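Local coordinates for protein 2-C-methyl-D-erythritol 4-phosphate cytidylyltransferase (Neisseria gonorrhoeae, PDB 1VGW) that probably catalyses the transfer of a cytidylyl group from CTP to 2-C-methyl-D-erythritol 4-phosphate, an early step of isoprenoid biosynthesis by the DXP pathway, at residues L176-L181 against A195-V201. Sequence-based numbering, arbitrary orientation.
Sequences LLHRAL and AVEKLGV
A180 sets its CB against one face of the A195-V196 peptide, 3.4 Å from A195 O and 4.0 Å from V196 N. A195 O accepts a hydrogen bond at 2.8 Å from a water that lies somewhat out of the peptide plane, on the same side as A180 CB, and the same water donates a second to A180 O at 2.6 Å. The carbonyl oxygens of the two helices, which could not bond each other, are joined in this way. With only methyls on A180 and A195, the backbones come close; the CA atoms of A180 and V196 are 5.4 Å apart.

Apolar branches close up around this alanine. L199 reaches across with CD2, 3.5 Å from A180 CB, a tight approach made with an unstaggered chi1 of -102°. V196 splits its methyls between two partners: CG2 meets A180 CB, while CG1 faces L176 CD2. With CG of L176 anti to its backbone N (chi1 176°), the end of that side chain is carried toward 195-201; its other methyl, CD1, passes alongside L199 CD2 at 4.0 Å and approaches V201 CG2. At the far end L181 CD2 touches A195 CB at 3.8 Å.

The inner side of the pair rests on the sheet, where L177 and V196 both pack on F172 of strand 169-173. E197 points away from this interface and binds K147 and T157 of the second subunit by a salt bridge and a hydrogen bond.

This is close, small-residue helix packing on the sheet of a GT-A-type cytidylyltransferase fold, joining the helix that follows strand 169-173 to the one that precedes strand 204-207; the latter finishes in a Schellman motif at G200, whose positive phi turns the chain so that V201 comes back beside L176.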
loop_
_atom_site.group_PDB
_atom_site.type_symbol
_atom_site.label_atom_id
_atom_site.label_comp_id
_atom_site.label_asym_id
_atom_site.label_seq_id
_atom_site.Cartn_x
_atom_site.Cartn_y
_atom_site.Cartn_z
ATOM N N LEU B 176 -25.193 16.442 -5.870
ATOM C CA LEU B 176 -23.901 16.627 -6.537
ATOM C C LEU B 176 -23.377 15.331 -7.175
ATOM O O LEU B 176 -22.871 15.313 -8.313
ATOM C CB LEU B 176 -22.876 17.108 -5.482
ATOM C CG LEU B 176 -21.447 17.259 -5.955
ATOM C CD1 LEU B 176 -21.318 18.280 -7.083
ATOM C CD2 LEU B 176 -20.533 17.657 -4.785
ATOM N N LEU B 177 -23.521 14.188 -6.469
ATOM C CA LEU B 177 -23.097 12.862 -6.995
ATOM C C LEU B 177 -23.974 12.433 -8.149
ATOM O O LEU B 177 -23.524 12.040 -9.243
ATOM C CB LEU B 177 -23.172 11.834 -5.841
ATOM C CG LEU B 177 -22.497 10.477 -6.013
ATOM C CD1 LEU B 177 -21.046 10.602 -6.468
ATOM C CD2 LEU B 177 -22.547 9.684 -4.685
ATOM N N HIS B 178 -25.303 12.510 -8.015
ATOM C CA HIS B 178 -26.165 12.181 -9.172
ATOM C C HIS B 178 -25.767 13.020 -10.399
ATOM O O HIS B 178 -25.656 12.571 -11.545
ATOM C CB HIS B 178 -27.602 12.495 -8.791
ATOM C CG HIS B 178 -28.621 12.156 -9.803
ATOM N ND1 HIS B 178 -28.839 10.884 -10.272
ATOM C CD2 HIS B 178 -29.547 12.954 -10.440
ATOM C CE1 HIS B 178 -29.818 10.896 -11.159
ATOM N NE2 HIS B 178 -30.262 12.125 -11.299
ATOM N N ARG B 179 -25.496 14.316 -10.172
ATOM C CA ARG B 179 -25.111 15.198 -11.251
ATOM C C ARG B 179 -23.812 14.756 -11.923
ATOM O O ARG B 179 -23.786 14.636 -13.148
ATOM C CB ARG B 179 -24.956 16.644 -10.718
ATOM C CG ARG B 179 -25.458 17.702 -11.654
ATOM C CD ARG B 179 -26.764 18.336 -11.154
ATOM N NE ARG B 179 -26.812 18.545 -9.749
ATOM C CZ ARG B 179 -27.410 19.445 -9.023
ATOM N NH1 ARG B 179 -27.348 19.439 -7.702
ATOM N NH2 ARG B 179 -28.073 20.429 -9.643
ATOM N N ALA B 180 -22.749 14.553 -11.168
ATOM C CA ALA B 180 -21.434 14.208 -11.678
ATOM C C ALA B 180 -21.324 12.884 -12.425
ATOM O O ALA B 180 -20.528 12.785 -13.355
ATOM C CB ALA B 180 -20.420 14.186 -10.528
ATOM N N LEU B 181 -22.052 11.849 -12.048
ATOM C CA LEU B 181 -22.022 10.569 -12.720
ATOM C C LEU B 181 -23.017 10.477 -13.866
ATOM O O LEU B 181 -23.119 9.394 -14.481
ATOM C CB LEU B 181 -22.386 9.453 -11.718
ATOM C CG LEU B 181 -21.562 9.354 -10.447
ATOM C CD1 LEU B 181 -22.197 8.303 -9.535
ATOM C CD2 LEU B 181 -20.091 9.030 -10.754
ATOM N N ALA B 195 -15.143 11.961 -10.930
ATOM C CA ALA B 195 -16.314 12.512 -11.630
ATOM C C ALA B 195 -16.751 13.833 -10.946
ATOM O O ALA B 195 -17.206 14.754 -11.622
ATOM C CB ALA B 195 -17.508 11.606 -11.665
ATOM N N VAL B 196 -16.571 13.957 -9.648
ATOM C CA VAL B 196 -16.897 15.225 -8.992
ATOM C C VAL B 196 -15.915 16.302 -9.448
ATOM O O VAL B 196 -16.355 17.388 -9.820
ATOM C CB VAL B 196 -17.016 15.091 -7.478
ATOM C CG1 VAL B 196 -17.023 16.442 -6.764
ATOM C CG2 VAL B 196 -18.365 14.405 -7.119
ATOM N N GLU B 197 -14.614 16.029 -9.512
ATOM C CA GLU B 197 -13.575 16.968 -9.947
ATOM C C GLU B 197 -13.796 17.556 -11.347
ATOM O O GLU B 197 -13.420 18.690 -11.637
ATOM C CB GLU B 197 -12.200 16.308 -9.946
ATOM C CG GLU B 197 -11.648 15.762 -8.655
ATOM C CD GLU B 197 -10.701 14.572 -8.878
ATOM O OE1 GLU B 197 -9.955 14.537 -9.901
ATOM O OE2 GLU B 197 -10.683 13.632 -8.064
ATOM N N LYS B 198 -14.407 16.795 -12.250
ATOM C CA LYS B 198 -14.700 17.219 -13.594
ATOM C C LYS B 198 -15.783 18.286 -13.630
ATOM O O LYS B 198 -16.065 18.883 -14.692
ATOM C CB LYS B 198 -15.118 16.042 -14.498
ATOM C CG LYS B 198 -13.901 15.327 -15.044
ATOM C CD LYS B 198 -14.257 14.030 -15.746
ATOM C CE LYS B 198 -12.992 13.195 -15.969
ATOM N NZ LYS B 198 -12.002 13.868 -16.867
ATOM N N LEU B 199 -16.415 18.533 -12.496
ATOM C CA LEU B 199 -17.444 19.588 -12.432
ATOM C C LEU B 199 -16.792 20.890 -11.971
ATOM O O LEU B 199 -17.447 21.927 -11.893
ATOM C CB LEU B 199 -18.512 19.142 -11.431
ATOM C CG LEU B 199 -19.809 18.589 -11.956
ATOM C CD1 LEU B 199 -19.729 18.023 -13.348
ATOM C CD2 LEU B 199 -20.460 17.610 -10.974
ATOM N N GLY B 200 -15.522 20.885 -11.641
ATOM C CA GLY B 200 -14.800 22.039 -11.123
ATOM C C GLY B 200 -14.833 22.060 -9.604
ATOM O O GLY B 200 -14.448 23.044 -8.985
ATOM N N VAL B 201 -15.247 20.953 -8.960
ATOM C CA VAL B 201 -15.294 20.921 -7.491
ATOM C C VAL B 201 -14.078 20.123 -6.990
ATOM O O VAL B 201 -13.898 19.016 -7.528
ATOM C CB VAL B 201 -16.556 20.149 -7.038
ATOM C CG1 VAL B 201 -16.575 19.999 -5.523
ATOM C CG2 VAL B 201 -17.842 20.694 -7.588
HETATM O O HOH W 1 -18.708 14.548 -14.031
#